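Local coordinates for peptidoglycan synthetase penicillin-binding protein 3 (Bifidobacterium adolescentis, PDB 4YE5), which probably binds penicillin and, as a member of the transpeptidase family, is thought to cross-link peptidoglycan in the bacterial cell wall, at residues A[51-57]-A[114-120]; A[94-99]-A[130-136]. All coordinates share one frame; numbering follows the deposited sequence. Where two conformers were deposited one is given.

Overall arrangement
Both contacts lie far from the centre of the chain, within the range assigned to the penicillin-binding protein dimerisation domain, and their centres are about 14 Å apart. Contact 1 joins an edge strand, 117-123, to the central strand, 50-54, of a three-stranded antiparallel sheet; it is partly buried and held mainly by backbone hydrogen bonds, with apolar side-chain contacts added and exposed side chains at its loop end. Contact 2 sets helix 87-99 against the end of helix 125-132 and the turn after it; it is buried, almost entirely aliphatic and without hydrogen bonds across it. The two alternate along the chain and meet directly: L119 packs on L95, I52 on L99, and the K120 ammonium probably bonds to the L99 carbonyl.

Contact 1 of 2, residues A[51-57]-A[114-120]; sequences TIIGNPE and GQYVVLK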
# COMPACT_ATOMS: atom_id res chain seq x y z
N THR A 51 4.21 29.41 -11.39
CA THR A 51 4.56 30.75 -10.94
C THR A 51 5.51 31.35 -11.97
O THR A 51 6.49 30.71 -12.36
CB THR A 51 5.21 30.72 -9.54
OG1 THR A 51 4.32 30.08 -8.61
CG2 THR A 51 5.46 32.13 -9.06
N ILE A 52 5.20 32.56 -12.43
CA ILE A 52 6.06 33.23 -13.41
C ILE A 52 7.07 34.10 -12.68
O ILE A 52 6.70 34.97 -11.89
CB ILE A 52 5.24 34.08 -14.41
CG1 ILE A 52 4.24 33.19 -15.17
CG2 ILE A 52 6.17 34.84 -15.39
CD1 ILE A 52 4.89 31.98 -15.85
N ILE A 53 8.35 33.82 -12.94
CA ILE A 53 9.45 34.48 -12.25
C ILE A 53 10.22 35.38 -13.20
O ILE A 53 10.50 35.00 -14.33
CB ILE A 53 10.44 33.43 -11.68
CG1 ILE A 53 9.73 32.44 -10.74
CG2 ILE A 53 11.62 34.11 -10.97
CD1 ILE A 53 9.05 33.10 -9.53
N GLY A 54 10.57 36.58 -12.74
CA GLY A 54 11.49 37.44 -13.47
C GLY A 54 12.86 37.53 -12.80
O GLY A 54 12.99 37.37 -11.59
N ASN A 55 13.88 37.77 -13.62
CA ASN A 55 15.24 38.06 -13.15
C ASN A 55 15.54 39.54 -13.40
O ASN A 55 15.92 39.94 -14.51
CB ASN A 55 16.24 37.17 -13.90
CG ASN A 55 17.69 37.38 -13.45
OD1 ASN A 55 18.09 38.47 -13.06
ND2 ASN A 55 18.48 36.31 -13.53
N PRO A 56 15.39 40.37 -12.36
CA PRO A 56 15.50 41.83 -12.50
C PRO A 56 16.79 42.30 -13.17
O PRO A 56 16.75 43.12 -14.08
CB PRO A 56 15.41 42.34 -11.06
CG PRO A 56 14.60 41.27 -10.35
CD PRO A 56 15.07 39.98 -10.97
N GLU A 57 17.93 41.75 -12.77
CA GLU A 57 19.18 42.26 -13.33
C GLU A 57 19.36 41.85 -14.80
O GLU A 57 19.91 42.62 -15.59
CB GLU A 57 20.39 41.88 -12.47
CG GLU A 57 20.86 40.45 -12.58
CD GLU A 57 22.25 40.25 -11.98
OE1 GLU A 57 22.94 39.29 -12.38
OE2 GLU A 57 22.66 41.08 -11.13
N GLY A 114 18.90 42.14 -7.54
CA GLY A 114 18.85 40.69 -7.40
C GLY A 114 18.50 39.99 -8.69
O GLY A 114 18.31 40.61 -9.74
N GLN A 115 18.39 38.67 -8.61
CA GLN A 115 18.17 37.85 -9.79
C GLN A 115 16.83 37.16 -9.73
O GLN A 115 16.57 36.23 -10.49
CB GLN A 115 19.28 36.80 -9.90
CG GLN A 115 20.67 37.41 -10.02
CD GLN A 115 21.60 36.53 -10.83
OE1 GLN A 115 21.84 36.79 -12.01
NE2 GLN A 115 22.13 35.49 -10.20
N TYR A 116 15.97 37.60 -8.82
CA TYR A 116 14.72 36.88 -8.55
C TYR A 116 13.58 37.80 -8.12
O TYR A 116 13.74 38.64 -7.24
CB TYR A 116 14.97 35.83 -7.48
CG TYR A 116 13.74 35.02 -7.12
CD1 TYR A 116 12.87 35.45 -6.12
CD2 TYR A 116 13.47 33.83 -7.76
CE1 TYR A 116 11.76 34.71 -5.78
CE2 TYR A 116 12.35 33.08 -7.43
CZ TYR A 116 11.50 33.53 -6.44
OH TYR A 116 10.39 32.78 -6.11
N VAL A 117 12.41 37.63 -8.74
CA VAL A 117 11.19 38.33 -8.33
C VAL A 117 9.98 37.56 -8.87
O VAL A 117 9.97 37.12 -10.01
CB VAL A 117 11.18 39.83 -8.77
CG1 VAL A 117 11.01 40.00 -10.29
CG2 VAL A 117 10.08 40.60 -8.04
N VAL A 118 8.96 37.37 -8.02
CA VAL A 118 7.72 36.77 -8.49
C VAL A 118 6.94 37.81 -9.27
O VAL A 118 6.76 38.93 -8.80
CB VAL A 118 6.83 36.26 -7.33
CG1 VAL A 118 5.49 35.78 -7.88
CG2 VAL A 118 7.53 35.15 -6.59
N LEU A 119 6.50 37.46 -10.47
CA LEU A 119 5.73 38.39 -11.29
C LEU A 119 4.25 38.06 -11.23
O LEU A 119 3.40 38.95 -11.22
CB LEU A 119 6.20 38.36 -12.75
CG LEU A 119 7.65 38.77 -12.97
CD1 LEU A 119 8.04 38.51 -14.43
CD2 LEU A 119 7.86 40.24 -12.60
N LYS A 120 3.94 36.76 -11.21
CA LYS A 120 2.56 36.31 -11.08
C LYS A 120 2.49 34.86 -10.65
O LYS A 120 3.24 34.01 -11.15
CB LYS A 120 1.79 36.51 -12.39
CG LYS A 120 0.29 36.39 -12.21
CD LYS A 120 -0.46 36.71 -13.48
CE LYS A 120 -1.97 36.57 -13.24
NZ LYS A 120 -2.75 36.90 -14.46
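I52 faces both L119 and K120, the signature of a classic beta bulge in this antiparallel strand pair. Its carbonyl O accepts L119 N at 2.9 Å and, more weakly, K120 N, while I52 N donates to K120 O at 2.8 Å. Beyond the bulge, G54 N donates a hydrogen bond to V117 O (2.8 Å); the return bond from V117 N to G54 O is weak and bent. Strand 140-144 pairs with the other edge of 50-54. L119 reaches over the glycine: its CB lies 3.5 Å from I52 O, CG comes next to G54 N, and CD1 ends 3.7 Å from G54 CA, lying against the bare backbone. On the other face, I53 holds CG2 anti to its own N, where the methyl meets Y116 CD2 at 3.7 Å, and CD1 reaches Y116 OH and V118 CG2. Where the strands end, P56 CG touches V117 CG1, and E57 N donates a hydrogen bond to G114 O at 3.3 Å. N55 is the N-cap of helix 56-61, its OD1 accepting Q58 N. Main-chain hydrogen bonds thus set the register, with I52 O gripped by two N-H groups at the bulge, while aliphatic groups and the Y116 ring add apolar contacts.

Contact 2 of 2, residues A[94-99]-A[130-136]; sequences LLAPVL and KISKLNL
The backbones of V98 and I131, and likewise of L94 and L134, stand 6.9 Å apart at their CA atoms, with helix 87-99 kinked around P97 and a type I turn from S132 to N135 in segment 130-136. Between these backbones I131 places its CD1 methyl, which is met by three side chains: L95 CD2 at 3.5 Å, V98 CG1 at 3.6 Å and L99 CD2 at 3.9 Å. With CG1 anti to the carbonyl carbon (chi1 -60°) and chi2 at -80°, the CD1 end of I131 is turned toward helix 87-99. V98 forks between its partners. CG1 also rests on K130 CB at 3.7 Å, whereas CG2 meets L134 tip to tip, 3.8 Å from CD1. That same L134 methyl touches L95 CD2, the two leucines crossing at about a right angle, and L134 CD2 packs on the carbonyl O of L94. Past the turn, L136 adds its two methyls, CD2 against L94 CD1 at 3.9 Å and CD1 beside L95 CG. Strand 140-144 and helix 103-109 continue the apolar layer, through V140 on L95 and I131, and L106 on L95. With branched aliphatic groups alone meeting here, apart from the lysine's CB and one carbonyl, the contact rests on shape and on exclusion of water, and it ties the helix ends together without any polar bond between them.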
# COMPACT_ATOMS: atom_id res chain seq x y z
N LEU A 94 6.43 43.96 -22.98
CA LEU A 94 6.20 42.69 -23.66
C LEU A 94 5.30 41.79 -22.82
O LEU A 94 4.40 41.13 -23.33
CB LEU A 94 7.54 42.00 -23.97
CG LEU A 94 8.37 42.63 -25.08
CD1 LEU A 94 9.82 42.15 -25.05
CD2 LEU A 94 7.74 42.35 -26.46
N LEU A 95 5.53 41.79 -21.51
CA LEU A 95 4.85 40.87 -20.61
C LEU A 95 3.44 41.30 -20.27
O LEU A 95 2.56 40.45 -20.06
CB LEU A 95 5.60 40.77 -19.28
CG LEU A 95 6.77 39.82 -19.15
CD1 LEU A 95 7.36 39.96 -17.74
CD2 LEU A 95 6.27 38.42 -19.40
N ALA A 96 3.24 42.61 -20.15
CA ALA A 96 1.99 43.16 -19.61
C ALA A 96 0.69 42.58 -20.22
O ALA A 96 -0.17 42.11 -19.48
CB ALA A 96 2.00 44.70 -19.66
N PRO A 97 0.56 42.59 -21.57
CA PRO A 97 -0.68 42.04 -22.13
C PRO A 97 -0.83 40.54 -21.95
O PRO A 97 -1.95 40.02 -21.94
CB PRO A 97 -0.56 42.37 -23.63
CG PRO A 97 0.88 42.57 -23.87
CD PRO A 97 1.43 43.17 -22.61
N VAL A 98 0.28 39.82 -21.83
CA VAL A 98 0.19 38.38 -21.68
C VAL A 98 -0.26 38.01 -20.27
O VAL A 98 -1.07 37.11 -20.08
CB VAL A 98 1.54 37.69 -22.01
CG1 VAL A 98 1.39 36.19 -21.94
CG2 VAL A 98 2.03 38.12 -23.40
N LEU A 99 0.27 38.72 -19.28
CA LEU A 99 -0.06 38.44 -17.88
C LEU A 99 -1.33 39.18 -17.41
O LEU A 99 -1.82 38.95 -16.31
CB LEU A 99 1.12 38.79 -16.97
CG LEU A 99 2.38 37.93 -17.10
CD1 LEU A 99 3.53 38.53 -16.31
CD2 LEU A 99 2.14 36.48 -16.66
N LYS A 130 2.36 31.14 -23.93
CA LYS A 130 2.42 32.46 -24.55
C LYS A 130 3.67 33.24 -24.12
O LYS A 130 4.25 33.98 -24.93
CB LYS A 130 1.16 33.28 -24.24
CG LYS A 130 -0.11 32.73 -24.86
CD LYS A 130 -1.33 33.55 -24.45
CE LYS A 130 -2.58 33.06 -25.15
NZ LYS A 130 -2.42 33.12 -26.64
N ILE A 131 4.07 33.09 -22.86
CA ILE A 131 5.25 33.81 -22.37
C ILE A 131 6.48 33.30 -23.13
O ILE A 131 7.37 34.08 -23.48
CB ILE A 131 5.46 33.60 -20.84
CG1 ILE A 131 4.26 34.09 -20.03
CG2 ILE A 131 6.76 34.25 -20.36
CD1 ILE A 131 4.23 35.59 -19.81
N SER A 132 6.53 32.00 -23.39
CA SER A 132 7.68 31.42 -24.09
C SER A 132 7.86 32.03 -25.46
O SER A 132 8.99 32.16 -25.96
CB SER A 132 7.54 29.90 -24.20
OG SER A 132 7.70 29.31 -22.93
N LYS A 133 6.76 32.45 -26.07
CA LYS A 133 6.82 33.04 -27.40
C LYS A 133 7.32 34.48 -27.40
O LYS A 133 7.58 35.05 -28.45
CB LYS A 133 5.47 32.92 -28.12
CG LYS A 133 5.02 31.48 -28.33
CD LYS A 133 3.89 31.37 -29.34
CE LYS A 133 4.27 30.49 -30.53
NZ LYS A 133 5.28 31.15 -31.42
N LEU A 134 7.46 35.09 -26.22
CA LEU A 134 7.92 36.48 -26.17
C LEU A 134 9.43 36.62 -26.39
O LEU A 134 9.94 37.74 -26.44
CB LEU A 134 7.53 37.13 -24.83
CG LEU A 134 6.03 37.23 -24.53
CD1 LEU A 134 5.80 37.64 -23.09
CD2 LEU A 134 5.33 38.21 -25.50
N ASN A 135 10.13 35.49 -26.52
CA ASN A 135 11.59 35.49 -26.75
C ASN A 135 12.36 36.21 -25.63
O ASN A 135 13.28 37.00 -25.90
CB ASN A 135 11.95 36.11 -28.11
CG ASN A 135 11.48 35.26 -29.29
OD1 ASN A 135 11.39 34.03 -29.19
ND2 ASN A 135 11.18 35.91 -30.41
N LEU A 136 11.94 35.94 -24.40
CA LEU A 136 12.57 36.43 -23.17
C LEU A 136 13.13 35.28 -22.32
O LEU A 136 13.04 35.33 -21.09
CB LEU A 136 11.51 37.11 -22.29
CG LEU A 136 10.77 38.35 -22.80
CD1 LEU A 136 9.54 38.59 -21.92
CD2 LEU A 136 11.70 39.56 -22.84